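Local coordinates for mandelate racemase/muconate lactonizing enzyme (Roseovarius nubinhibens, PDB 2QDD), which is an enolase-superfamily protein of unknown exact function that binds magnesium and probably acts on a carboxylate substrate, as its mandelate racemase and muconate lactonizing relatives do, at residues 58-63 and 245-250; 224-229 and 252-257; 264-269 and 279-284. One frame throughout, in Å; residues are numbered along the deposited sequence. Where two conformers were deposited one is given.

Contact 1: 58-63 and 245-250; sequences SYLPAH and CLHEFS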
ATOM      1  N   SER A  58      -8.713 -25.489  26.530  1.00 30.60           N
ATOM      2  CA  SER A  58      -9.289 -25.208  25.218  0.50 32.32           C
ATOM      3  C   SER A  58      -9.306 -23.715  24.880  1.00 31.62           C
ATOM      4  O   SER A  58      -9.514 -23.337  23.727  1.00 35.41           O
ATOM      5  CB  SER A  58     -10.690 -25.821  25.101  0.50 31.79           C
ATOM      6  OG  SER A  58     -11.691 -24.945  25.586  0.50 40.81           O
ATOM      7  N   TYR A  59      -9.077 -22.874  25.885  1.00 30.62           N
ATOM      8  CA  TYR A  59      -9.178 -21.422  25.735  1.00 26.77           C
ATOM      9  C   TYR A  59      -8.013 -20.815  24.942  1.00 30.36           C
ATOM     10  O   TYR A  59      -8.228 -20.037  24.010  1.00 30.80           O
ATOM     11  CB  TYR A  59      -9.309 -20.757  27.113  1.00 26.84           C
ATOM     12  CG  TYR A  59      -9.404 -19.249  27.081  1.00 27.63           C
ATOM     13  CD1 TYR A  59     -10.474 -18.605  26.460  1.00 28.84           C
ATOM     14  CD2 TYR A  59      -8.428 -18.467  27.685  1.00 26.78           C
ATOM     15  CE1 TYR A  59     -10.555 -17.215  26.427  1.00 29.24           C
ATOM     16  CE2 TYR A  59      -8.495 -17.079  27.656  1.00 31.45           C
ATOM     17  CZ  TYR A  59      -9.558 -16.460  27.026  1.00 28.95           C
ATOM     18  OH  TYR A  59      -9.620 -15.083  27.007  1.00 36.87           O
ATOM     19  N   LEU A  60      -6.793 -21.179  25.327  1.00 24.86           N
ATOM     20  CA  LEU A  60      -5.563 -20.662  24.740  1.00 27.17           C
ATOM     21  C   LEU A  60      -4.598 -21.846  24.564  1.00 29.60           C
ATOM     22  O   LEU A  60      -4.864 -22.930  25.097  1.00 25.94           O
ATOM     23  CB  LEU A  60      -4.945 -19.606  25.673  1.00 26.74           C
ATOM     24  CG  LEU A  60      -5.542 -18.198  25.674  1.00 24.48           C
ATOM     25  CD1 LEU A  60      -4.893 -17.363  26.751  1.00 23.32           C
ATOM     26  CD2 LEU A  60      -5.462 -17.501  24.315  1.00 24.47           C
ATOM     27  N   PRO A  61      -3.487 -21.663  23.805  1.00 31.50           N
ATOM     28  CA  PRO A  61      -2.415 -22.673  23.802  1.00 29.49           C
ATOM     29  C   PRO A  61      -1.724 -22.853  25.151  1.00 27.62           C
ATOM     30  O   PRO A  61      -0.588 -22.401  25.340  1.00 32.21           O
ATOM     31  CB  PRO A  61      -1.426 -22.138  22.758  1.00 29.97           C
ATOM     32  CG  PRO A  61      -2.208 -21.188  21.942  1.00 34.54           C
ATOM     33  CD  PRO A  61      -3.181 -20.565  22.873  1.00 26.20           C
ATOM     34  N   ALA A  62      -2.413 -23.538  26.060  1.00 26.10           N
ATOM     35  CA  ALA A  62      -2.040 -23.618  27.469  1.00 24.91           C
ATOM     36  C   ALA A  62      -2.835 -24.733  28.139  1.00 22.96           C
ATOM     37  O   ALA A  62      -4.030 -24.878  27.896  1.00 28.28           O
ATOM     38  CB  ALA A  62      -2.320 -22.297  28.163  1.00 23.91           C
ATOM     39  N   HIS A  63      -2.158 -25.510  28.978  1.00 24.10           N
ATOM     40  CA  HIS A  63      -2.788 -26.533  29.811  1.00 23.11           C
ATOM     41  C   HIS A  63      -1.942 -26.828  31.043  1.00 26.20           C
ATOM     42  O   HIS A  63      -0.707 -26.763  30.989  1.00 31.12           O
ATOM     43  CB  HIS A  63      -3.096 -27.822  29.022  1.00 26.47           C
ATOM     44  CG  HIS A  63      -1.894 -28.511  28.445  1.00 30.95           C
ATOM     45  ND1 HIS A  63      -1.763 -29.883  28.443  1.00 33.13           N
ATOM     46  CD2 HIS A  63      -0.784 -28.028  27.833  1.00 27.52           C
ATOM     47  CE1 HIS A  63      -0.620 -30.216  27.870  1.00 32.90           C
ATOM     48  NE2 HIS A  63      -0.009 -29.110  27.487  1.00 30.59           N
ATOM     49  N   CYS A 245      -5.917 -13.401  20.224  1.00 26.93           N
ATOM     50  CA  CYS A 245      -5.036 -13.571  19.065  1.00 31.47           C
ATOM     51  C   CYS A 245      -3.631 -13.004  19.274  1.00 28.69           C
ATOM     52  O   CYS A 245      -2.761 -13.169  18.420  1.00 37.89           O
ATOM     53  CB  CYS A 245      -5.670 -13.006  17.783  1.00 30.63           C
ATOM     54  SG  CYS A 245      -6.092 -11.239  17.822  1.00 37.82           S
ATOM     55  N   LEU A 246      -3.414 -12.346  20.410  1.00 25.92           N
ATOM     56  CA  LEU A 246      -2.178 -11.613  20.657  1.00 31.85           C
ATOM     57  C   LEU A 246      -1.233 -12.380  21.583  1.00 32.53           C
ATOM     58  O   LEU A 246      -1.289 -12.244  22.802  1.00 39.95           O
ATOM     59  CB  LEU A 246      -2.492 -10.240  21.251  1.00 34.58           C
ATOM     60  CG  LEU A 246      -3.414  -9.290  20.492  1.00 34.16           C
ATOM     61  CD1 LEU A 246      -3.986  -8.305  21.482  1.00 36.05           C
ATOM     62  CD2 LEU A 246      -2.671  -8.571  19.375  1.00 33.45           C
ATOM     63  N   HIS A 247      -0.359 -13.183  20.999  1.00 35.65           N
ATOM     64  CA  HIS A 247       0.438 -14.127  21.775  1.00 39.42           C
ATOM     65  C   HIS A 247       1.796 -13.556  22.172  1.00 40.07           C
ATOM     66  O   HIS A 247       2.367 -13.955  23.190  1.00 44.12           O
ATOM     67  CB  HIS A 247       0.597 -15.449  21.017  1.00 37.69           C
ATOM     68  CG  HIS A 247      -0.704 -16.136  20.732  1.00 43.40           C
ATOM     69  ND1 HIS A 247      -1.441 -16.769  21.710  1.00 42.47           N
ATOM     70  CD2 HIS A 247      -1.404 -16.275  19.581  1.00 47.62           C
ATOM     71  CE1 HIS A 247      -2.538 -17.271  21.172  1.00 46.35           C
ATOM     72  NE2 HIS A 247      -2.540 -16.987  19.882  1.00 46.10           N
ATOM     73  N   GLU A 248       2.306 -12.630  21.363  1.00 36.71           N
ATOM     74  CA  GLU A 248       3.611 -12.011  21.597  1.00 39.36           C
ATOM     75  C   GLU A 248       3.659 -10.567  21.086  1.00 34.05           C
ATOM     76  O   GLU A 248       2.704 -10.095  20.465  1.00 29.42           O
ATOM     77  CB  GLU A 248       4.737 -12.849  20.980  1.00 39.77           C
ATOM     78  CG  GLU A 248       4.495 -13.310  19.545  1.00 51.55           C
ATOM     79  CD  GLU A 248       5.500 -14.364  19.082  1.00 56.32           C
ATOM     80  OE1 GLU A 248       6.579 -14.488  19.706  1.00 60.98           O
ATOM     81  OE2 GLU A 248       5.210 -15.067  18.086  1.00 62.66           O
ATOM     82  N   PHE A 249       4.767  -9.873  21.355  1.00 32.42           N
ATOM     83  CA  PHE A 249       4.888  -8.446  21.053  1.00 33.04           C
ATOM     84  C   PHE A 249       4.680  -8.122  19.572  1.00 31.74           C
ATOM     85  O   PHE A 249       4.042  -7.121  19.233  1.00 27.78           O
ATOM     86  CB  PHE A 249       6.231  -7.894  21.540  1.00 31.93           C
ATOM     87  CG  PHE A 249       6.412  -6.418  21.281  1.00 36.37           C
ATOM     88  CD1 PHE A 249       5.671  -5.475  21.989  1.00 33.00           C
ATOM     89  CD2 PHE A 249       7.321  -5.972  20.322  1.00 31.73           C
ATOM     90  CE1 PHE A 249       5.837  -4.113  21.749  1.00 35.94           C
ATOM     91  CE2 PHE A 249       7.494  -4.614  20.077  1.00 29.44           C
ATOM     92  CZ  PHE A 249       6.751  -3.683  20.791  1.00 32.99           C
ATOM     93  N   SER A 250       5.199  -8.988  18.703  1.00 30.00           N
ATOM     94  CA  SER A 250       5.108  -8.806  17.254  1.00 32.79           C
ATOM     95  C   SER A 250       3.679  -8.862  16.718  1.00 29.68           C
ATOM     96  O   SER A 250       3.382  -8.244  15.693  1.00 29.54           O
ATOM     97  CB  SER A 250       5.981  -9.832  16.528  1.00 31.03           C
ATOM     98  OG  SER A 250       5.475 -11.140  16.723  1.00 34.46           O
TER
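Pro61 and Leu60 meet the imidazole of His247 chiefly at CE1, and all contact across the two segments is van der Waals. Pro61 CD comes to 3.8 Å from His247 CE1, with Pro61 CG behind at 4.0 Å from the same carbon, and the proline and histidine cross at about a right angle. Leu60 adds a looser touch, its CD2 lying 4.3 Å from His247 CE1. The histidine reaches across because its CG stands anti to the carbonyl carbon (chi1 -61°).

A turn shapes one side and a side-chain acceptor the other. Pro61 is the centre of an inverse gamma turn, closed by a weak bond from Ala62 N to Leu60 O, and the N-H groups of His247 and Glu248 both go to Asp251 OD1.

Beside the contact, Tyr59 OH bonds to Lys267 NZ and to OE2 of Glu244, a magnesium ligand, though no metal is bound to this chain. Pro98 of a second subunit packs on Pro61; a glycerol, probably from the crystallisation liquor, lies about 4 Å from the Pro61 side chain. A loop of the N-terminal capping domain leans over the barrel mouth, as in other enolase superfamily members.

Contact 2: 224-229 and 252-257; sequences QTLDQC and HLAAWS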
ATOM      1  N   GLN A 224     -11.554 -15.128  15.132  1.00 37.17           N
ATOM      2  CA  GLN A 224     -10.549 -16.039  15.682  1.00 39.72           C
ATOM      3  C   GLN A 224      -9.121 -15.526  15.493  1.00 42.46           C
ATOM      4  O   GLN A 224      -8.235 -15.797  16.315  1.00 45.82           O
ATOM      5  CB  GLN A 224     -10.688 -17.413  15.029  1.00 35.71           C
ATOM      6  CG  GLN A 224     -10.847 -18.565  16.010  1.00 53.45           C
ATOM      7  CD  GLN A 224     -11.983 -19.501  15.626  1.00 66.40           C
ATOM      8  OE1 GLN A 224     -12.124 -19.889  14.464  1.00 68.23           O
ATOM      9  NE2 GLN A 224     -12.807 -19.861  16.604  1.00 64.27           N
ATOM     10  N   THR A 225      -8.904 -14.804  14.397  1.00 38.93           N
ATOM     11  CA  THR A 225      -7.575 -14.353  14.006  1.00 35.56           C
ATOM     12  C   THR A 225      -7.549 -12.832  13.872  1.00 37.25           C
ATOM     13  O   THR A 225      -8.596 -12.193  13.690  1.00 34.30           O
ATOM     14  CB  THR A 225      -7.124 -14.978  12.658  1.00 37.06           C
ATOM     15  OG1 THR A 225      -7.863 -14.387  11.585  1.00 37.97           O
ATOM     16  CG2 THR A 225      -7.328 -16.495  12.639  1.00 40.77           C
ATOM     17  N   LEU A 226      -6.343 -12.271  13.950  1.00 32.65           N
ATOM     18  CA  LEU A 226      -6.091 -10.853  13.709  1.00 35.71           C
ATOM     19  C   LEU A 226      -6.517 -10.378  12.318  1.00 32.80           C
ATOM     20  O   LEU A 226      -7.170  -9.340  12.199  1.00 37.52           O
ATOM     21  CB  LEU A 226      -4.613 -10.530  13.967  1.00 36.17           C
ATOM     22  CG  LEU A 226      -4.071  -9.147  13.595  1.00 35.13           C
ATOM     23  CD1 LEU A 226      -4.753  -8.093  14.414  1.00 32.25           C
ATOM     24  CD2 LEU A 226      -2.574  -9.090  13.813  1.00 38.23           C
ATOM     25  N   ASP A 227      -6.147 -11.145  11.288  1.00 33.97           N
ATOM     26  CA  ASP A 227      -6.573 -10.921   9.895  1.00 34.14           C
ATOM     27  C   ASP A 227      -8.081 -10.747   9.727  1.00 28.60           C
ATOM     28  O   ASP A 227      -8.543  -9.826   9.050  1.00 28.56           O
ATOM     29  CB  ASP A 227      -6.120 -12.087   9.011  1.00 40.06           C
ATOM     30  CG  ASP A 227      -4.973 -11.717   8.096  1.00 59.71           C
ATOM     31  OD1 ASP A 227      -3.878 -12.297   8.262  1.00 71.56           O
ATOM     32  OD2 ASP A 227      -5.162 -10.854   7.207  1.00 70.41           O
ATOM     33  N   GLN A 228      -8.836 -11.647  10.345  1.00 28.04           N
ATOM     34  CA  GLN A 228     -10.285 -11.614  10.291  1.00 26.05           C
ATOM     35  C   GLN A 228     -10.836 -10.414  11.055  1.00 29.17           C
ATOM     36  O   GLN A 228     -11.787  -9.773  10.608  1.00 36.95           O
ATOM     37  CB  GLN A 228     -10.853 -12.909  10.862  1.00 24.27           C
ATOM     38  CG  GLN A 228     -10.797 -14.095   9.923  1.00 25.28           C
ATOM     39  CD  GLN A 228     -11.184 -15.391  10.609  1.00 31.21           C
ATOM     40  OE1 GLN A 228     -12.137 -15.436  11.385  1.00 38.13           O
ATOM     41  NE2 GLN A 228     -10.441 -16.453  10.327  1.00 31.70           N
ATOM     42  N   CYS A 229     -10.230 -10.114  12.204  1.00 30.26           N
ATOM     43  CA  CYS A 229     -10.646  -8.992  13.045  1.00 30.70           C
ATOM     44  C   CYS A 229     -10.405  -7.624  12.395  1.00 28.40           C
ATOM     45  O   CYS A 229     -11.241  -6.722  12.505  1.00 28.11           O
ATOM     46  CB  CYS A 229      -9.971  -9.071  14.415  1.00 31.79           C
ATOM     47  SG  CYS A 229     -10.701 -10.313  15.523  1.00 42.49           S
ATOM     48  N   HIS A 252       1.222  -7.563  18.462  1.00 23.20           N
ATOM     49  CA  HIS A 252       0.704  -6.253  18.857  1.00 20.55           C
ATOM     50  C   HIS A 252       1.148  -5.180  17.871  1.00 24.74           C
ATOM     51  O   HIS A 252       0.357  -4.314  17.472  1.00 23.11           O
ATOM     52  CB  HIS A 252       1.153  -5.900  20.278  1.00 17.33           C
ATOM     53  CG  HIS A 252       0.607  -6.816  21.324  1.00 19.26           C
ATOM     54  ND1 HIS A 252       1.145  -8.060  21.578  1.00 21.23           N
ATOM     55  CD2 HIS A 252      -0.451  -6.685  22.159  1.00 15.77           C
ATOM     56  CE1 HIS A 252       0.454  -8.648  22.538  1.00 18.80           C
ATOM     57  NE2 HIS A 252      -0.522  -7.836  22.907  1.00 19.90           N
ATOM     58  N   LEU A 253       2.424  -5.259  17.495  1.00 19.35           N
ATOM     59  CA  LEU A 253       3.013  -4.513  16.385  1.00 28.21           C
ATOM     60  C   LEU A 253       2.257  -4.670  15.068  1.00 28.10           C
ATOM     61  O   LEU A 253       2.046  -3.694  14.354  1.00 29.62           O
ATOM     62  CB  LEU A 253       4.458  -4.978  16.190  1.00 27.80           C
ATOM     63  CG  LEU A 253       5.585  -3.949  16.194  1.00 36.81           C
ATOM     64  CD1 LEU A 253       5.453  -2.960  17.342  1.00 37.35           C
ATOM     65  CD2 LEU A 253       6.930  -4.662  16.244  1.00 31.58           C
ATOM     66  N   ALA A 254       1.862  -5.905  14.762  1.00 32.49           N
ATOM     67  CA  ALA A 254       1.006  -6.216  13.619  1.00 28.69           C
ATOM     68  C   ALA A 254      -0.384  -5.602  13.722  1.00 30.06           C
ATOM     69  O   ALA A 254      -0.875  -5.034  12.748  1.00 34.28           O
ATOM     70  CB  ALA A 254       0.905  -7.728  13.425  1.00 26.21           C
ATOM     71  N   ALA A 255      -1.012  -5.719  14.894  1.00 28.44           N
ATOM     72  CA  ALA A 255      -2.333  -5.125  15.143  1.00 23.44           C
ATOM     73  C   ALA A 255      -2.305  -3.610  14.964  1.00 25.95           C
ATOM     74  O   ALA A 255      -3.218  -3.031  14.372  1.00 29.22           O
ATOM     75  CB  ALA A 255      -2.830  -5.484  16.547  1.00 18.17           C
ATOM     76  N   TRP A 256      -1.240  -2.985  15.466  1.00 27.08           N
ATOM     77  CA  TRP A 256      -1.049  -1.543  15.362  1.00 27.40           C
ATOM     78  C   TRP A 256      -0.911  -1.043  13.909  1.00 29.55           C
ATOM     79  O   TRP A 256      -1.578  -0.082  13.518  1.00 27.79           O
ATOM     80  CB  TRP A 256       0.144  -1.081  16.216  1.00 22.09           C
ATOM     81  CG  TRP A 256       0.466   0.352  15.982  1.00 18.59           C
ATOM     82  CD1 TRP A 256      -0.194   1.435  16.493  1.00 23.95           C
ATOM     83  CD2 TRP A 256       1.489   0.871  15.125  1.00 15.71           C
ATOM     84  NE1 TRP A 256       0.372   2.598  16.022  1.00 27.09           N
ATOM     85  CE2 TRP A 256       1.401   2.279  15.175  1.00 17.68           C
ATOM     86  CE3 TRP A 256       2.470   0.280  14.316  1.00 29.44           C
ATOM     87  CZ2 TRP A 256       2.267   3.110  14.458  1.00 27.74           C
ATOM     88  CZ3 TRP A 256       3.330   1.107  13.596  1.00 27.63           C
ATOM     89  CH2 TRP A 256       3.220   2.507  13.671  1.00 21.28           C
ATOM     90  N   SER A 257      -0.048  -1.694  13.128  1.00 24.73           N
ATOM     91  CA  SER A 257       0.227  -1.267  11.758  1.00 31.02           C
ATOM     92  C   SER A 257      -0.907  -1.539  10.764  1.00 32.66           C
ATOM     93  O   SER A 257      -0.988  -0.881   9.729  1.00 34.28           O
ATOM     94  CB  SER A 257       1.552  -1.848  11.250  1.00 30.24           C
ATOM     95  OG  SER A 257       1.550  -3.259  11.312  1.00 45.78           O
TER
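Two neighbouring outer helices of the enolase-type barrel, 226-233 and 249-258, meet here, joined in the chain through strand 240-242. Leu226, in the first turn of its helix, supplies the whole contact from one side, and its two methyls divide the work. CD2 of Leu226 sits 3.8 Å from Ala254 CB and 3.9 Å from Ala255 N, while Leu226 CD1 lies against the next residue, 3.9 Å from Ala255 CB. With CG anti to the backbone N (chi1 172°), the leucine stretches across to straddle this pair of alanines, whose short side chains let the backbones approach. Leu226 CA and Ala255 CA are 7.0 Å apart. On the barrel side, Leu242 of strand 240-242 touches both Leu226 and Ala255.

The start of helix 226-233 is capped by Thr225, whose OG1 accepts from Gln228 N at 3.2 Å with an N-H...O angle of 160°. On the other helix Leu253 O takes two donors, Ser257 N and Ser257 OG.

Since methyl groups and the backbone of Ala255 do the meeting, the touch between the segments is apolar and probably depends on shape; Asp227 OD2, paired with Arg258 NH1, adds a charged link between the same helices.

Contact 3: 264-269 and 279-284; sequences VKIKPN and QIRDFG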
ATOM      1  N   VAL A 264      -6.488  -3.213  23.513  1.00 23.08           N
ATOM      2  CA  VAL A 264      -6.149  -4.618  23.763  1.00 23.49           C
ATOM      3  C   VAL A 264      -6.382  -5.021  25.230  1.00 25.51           C
ATOM      4  O   VAL A 264      -6.322  -4.181  26.124  1.00 18.47           O
ATOM      5  CB  VAL A 264      -4.689  -4.986  23.327  1.00 22.00           C
ATOM      6  CG1 VAL A 264      -4.427  -4.608  21.863  1.00 24.60           C
ATOM      7  CG2 VAL A 264      -3.643  -4.345  24.249  1.00 19.44           C
ATOM      8  N   LYS A 265      -6.666  -6.302  25.457  1.00 22.37           N
ATOM      9  CA  LYS A 265      -6.486  -6.925  26.769  1.00 24.73           C
ATOM     10  C   LYS A 265      -5.069  -7.442  26.909  1.00 23.14           C
ATOM     11  O   LYS A 265      -4.522  -8.028  25.972  1.00 28.47           O
ATOM     12  CB  LYS A 265      -7.454  -8.093  26.963  1.00 23.25           C
ATOM     13  CG  LYS A 265      -8.902  -7.688  27.103  1.00 28.78           C
ATOM     14  CD  LYS A 265      -9.699  -8.785  27.768  1.00 39.01           C
ATOM     15  CE  LYS A 265     -10.968  -8.240  28.381  1.00 43.09           C
ATOM     16  NZ  LYS A 265     -11.948  -9.315  28.697  1.00 50.61           N
ATOM     17  N   ILE A 266      -4.473  -7.221  28.077  1.00 21.99           N
ATOM     18  CA  ILE A 266      -3.175  -7.815  28.395  1.00 27.71           C
ATOM     19  C   ILE A 266      -3.312  -8.828  29.530  1.00 33.62           C
ATOM     20  O   ILE A 266      -3.837  -8.512  30.604  1.00 30.29           O
ATOM     21  CB  ILE A 266      -2.104  -6.756  28.758  1.00 27.79           C
ATOM     22  CG1 ILE A 266      -2.134  -5.594  27.760  1.00 24.99           C
ATOM     23  CG2 ILE A 266      -0.712  -7.394  28.792  1.00 22.07           C
ATOM     24  CD1 ILE A 266      -1.489  -4.360  28.286  1.00 16.95           C
ATOM     25  N   LYS A 267      -2.855 -10.050  29.266  1.00 28.83           N
ATOM     26  CA  LYS A 267      -2.947 -11.145  30.220  1.00 26.59           C
ATOM     27  C   LYS A 267      -1.605 -11.854  30.300  1.00 26.83           C
ATOM     28  O   LYS A 267      -1.183 -12.462  29.319  1.00 31.54           O
ATOM     29  CB  LYS A 267      -4.050 -12.129  29.809  1.00 26.81           C
ATOM     30  CG  LYS A 267      -5.441 -11.523  29.802  1.00 24.95           C
ATOM     31  CD  LYS A 267      -6.494 -12.556  29.578  1.00 26.44           C
ATOM     32  CE  LYS A 267      -7.767 -11.891  29.112  1.00 30.76           C
ATOM     33  NZ  LYS A 267      -8.805 -12.914  28.819  1.00 38.51           N
ATOM     34  N   PRO A 268      -0.929 -11.773  31.462  1.00 29.85           N
ATOM     35  CA  PRO A 268       0.415 -12.326  31.675  1.00 29.53           C
ATOM     36  C   PRO A 268       0.586 -13.795  31.258  1.00 28.18           C
ATOM     37  O   PRO A 268       1.608 -14.139  30.665  1.00 29.10           O
ATOM     38  CB  PRO A 268       0.624 -12.171  33.184  1.00 30.19           C
ATOM     39  CG  PRO A 268      -0.223 -11.022  33.560  1.00 31.80           C
ATOM     40  CD  PRO A 268      -1.434 -11.103  32.678  1.00 30.38           C
ATOM     41  N   ASN A 269      -0.408 -14.637  31.545  1.00 27.97           N
ATOM     42  CA  ASN A 269      -0.365 -16.041  31.136  1.00 29.84           C
ATOM     43  C   ASN A 269      -0.463 -16.281  29.625  1.00 26.57           C
ATOM     44  O   ASN A 269      -0.011 -17.308  29.133  1.00 34.78           O
ATOM     45  CB  ASN A 269      -1.395 -16.885  31.897  1.00 29.18           C
ATOM     46  CG  ASN A 269      -0.982 -18.362  32.011  1.00 33.31           C
ATOM     47  OD1 ASN A 269      -1.487 -19.217  31.289  1.00 30.10           O
ATOM     48  ND2 ASN A 269      -0.052 -18.652  32.915  1.00 22.23           N
ATOM     49  N   GLN A 279       6.160  -4.340  28.679  1.00 20.07           N
ATOM     50  CA  GLN A 279       6.565  -3.840  27.359  1.00 22.44           C
ATOM     51  C   GLN A 279       5.369  -3.558  26.444  1.00 16.77           C
ATOM     52  O   GLN A 279       5.319  -2.519  25.786  1.00 21.97           O
ATOM     53  CB  GLN A 279       7.550  -4.790  26.661  1.00 20.67           C
ATOM     54  CG  GLN A 279       8.163  -4.162  25.390  1.00 27.05           C
ATOM     55  CD  GLN A 279       8.834  -5.143  24.430  1.00 27.23           C
ATOM     56  OE1 GLN A 279       9.660  -4.737  23.610  1.00 35.26           O
ATOM     57  NE2 GLN A 279       8.476  -6.424  24.515  1.00 29.78           N
ATOM     58  N   ILE A 280       4.416  -4.487  26.424  1.00 16.17           N
ATOM     59  CA  ILE A 280       3.141  -4.322  25.715  1.00 18.64           C
ATOM     60  C   ILE A 280       2.300  -3.154  26.253  1.00 17.34           C
ATOM     61  O   ILE A 280       1.751  -2.363  25.475  1.00 17.79           O
ATOM     62  CB  ILE A 280       2.336  -5.642  25.733  1.00 19.15           C
ATOM     63  CG1 ILE A 280       3.092  -6.710  24.941  1.00 19.57           C
ATOM     64  CG2 ILE A 280       0.920  -5.452  25.168  1.00 17.53           C
ATOM     65  CD1 ILE A 280       2.751  -8.119  25.344  1.00 27.42           C
ATOM     66  N   ARG A 281       2.226  -3.045  27.576  1.00 20.27           N
ATOM     67  CA  ARG A 281       1.529  -1.943  28.242  1.00 20.83           C
ATOM     68  C   ARG A 281       2.085  -0.588  27.822  1.00 22.14           C
ATOM     69  O   ARG A 281       1.327   0.319  27.470  1.00 28.27           O
ATOM     70  CB  ARG A 281       1.623  -2.091  29.767  1.00 22.07           C
ATOM     71  CG  ARG A 281       0.649  -1.199  30.548  1.00 19.37           C
ATOM     72  CD  ARG A 281       1.252   0.155  30.928  1.00 21.62           C
ATOM     73  NE  ARG A 281       2.533   0.059  31.643  1.00 24.26           N
ATOM     74  CZ  ARG A 281       2.651  -0.084  32.961  1.00 28.23           C
ATOM     75  NH1 ARG A 281       1.568  -0.179  33.722  1.00 29.07           N
ATOM     76  NH2 ARG A 281       3.854  -0.137  33.523  1.00 22.95           N
ATOM     77  N   ASP A 282       3.408  -0.465  27.881  1.00 21.80           N
ATOM     78  CA  ASP A 282       4.117   0.747  27.503  1.00 25.43           C
ATOM     79  C   ASP A 282       3.963   1.083  26.018  1.00 25.13           C
ATOM     80  O   ASP A 282       3.849   2.254  25.655  1.00 25.50           O
ATOM     81  CB  ASP A 282       5.604   0.610  27.854  1.00 27.64           C
ATOM     82  CG  ASP A 282       5.873   0.689  29.366  1.00 38.47           C
ATOM     83  OD1 ASP A 282       4.929   0.914  30.168  1.00 33.37           O
ATOM     84  OD2 ASP A 282       7.051   0.534  29.749  1.00 38.11           O
ATOM     85  N   PHE A 283       3.969   0.056  25.170  1.00 25.36           N
ATOM     86  CA  PHE A 283       3.647   0.221  23.756  1.00 23.38           C
ATOM     87  C   PHE A 283       2.236   0.787  23.573  1.00 24.22           C
ATOM     88  O   PHE A 283       2.046   1.732  22.811  1.00 24.00           O
ATOM     89  CB  PHE A 283       3.806  -1.097  22.984  1.00 20.97           C
ATOM     90  CG  PHE A 283       3.454  -0.988  21.523  1.00 21.15           C
ATOM     91  CD1 PHE A 283       2.263  -1.515  21.039  1.00 25.43           C
ATOM     92  CD2 PHE A 283       4.311  -0.355  20.635  1.00 22.82           C
ATOM     93  CE1 PHE A 283       1.927  -1.411  19.695  1.00 19.57           C
ATOM     94  CE2 PHE A 283       3.984  -0.245  19.286  1.00 24.29           C
ATOM     95  CZ  PHE A 283       2.792  -0.774  18.816  1.00 26.63           C
ATOM     96  N   GLY A 284       1.268   0.210  24.288  1.00 21.91           N
ATOM     97  CA  GLY A 284      -0.125   0.665  24.253  1.00 16.82           C
ATOM     98  C   GLY A 284      -0.328   2.114  24.655  1.00 20.59           C
ATOM     99  O   GLY A 284      -1.102   2.833  24.026  1.00 28.51           O
TER
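An arginine takes part in this buried contact with its backbone and CB while its charged end turns away: Ile266 CD1 rests 3.9 Å from Arg281 CA and 4.1 Å from Arg281 CB. The end methyl of the isoleucine therefore presses on the helix backbone itself. CG of Arg281 is anti to the backbone N (chi1 -166°), and further bends at chi2 and chi3 swing the guanidinium round to its sequence neighbour. There Arg281 NE gives a salt-bridge hydrogen bond to Asp282 OD1, 2.9 Å long with an N-H...O angle of 158°. The oxygen is met nearly along its C-O axis and lies only 13° out of the guanidinium plane. The carboxylate of Asp282 probably balances the charge, while hydroxyls of Thr313 and Ser312 accept from NH1; together they probably hold the group's rotation fixed.

Ile280 completes the apolar part, its CG2 touching Ile266 CG1 at 4.0 Å as the two side chains slide past each other in opposite directions. Strand 263-266 and helix 274-287 here form the beta-alpha step of a beta-alpha-beta crossover to the parallel strand 290-293, a repeating element of the TIM-barrel-like domain. Ile266 fills the layer between sheet and helix, with Met291 and Ile293 of the adjoining strand beside it.

Alternation along the strand sends the neighbouring side chains the other way. Lys265 NZ pairs with Glu220 OE1, and Lys267 NZ with Asp243 OD2; both acids are magnesium ligands, although no metal is bound in this chain. A lysine at the end of the sixth barrel strand is as in the muconate lactonizing enzyme subgroup. On the flank toward helix 249-258, Phe283 packs edge-to-face against Phe249 and Trp289.

Overall arrangement
Contact 3 is fully buried, whereas contacts 1 and 2 are partly buried; contact 2 lies farthest out, about 19 Å from the chain centre to its own centre. Helix 249-258 serves both 1 and 2: its approach loop meets the capping loop, and its body meets the preceding barrel helix. Contact 3 follows it in the chain and packs on its other flank, with His252 CD2 3.5 Å from Ile280 CG2. All three are apolar at the point of touch, yet their polar surroundings differ: magnesium ligands near 1 and 3, a threonine cap and an interhelix salt bridge in 2. Contact 1 alone joins two domains, and the Tyr59 hydroxyl connects it to contact 3.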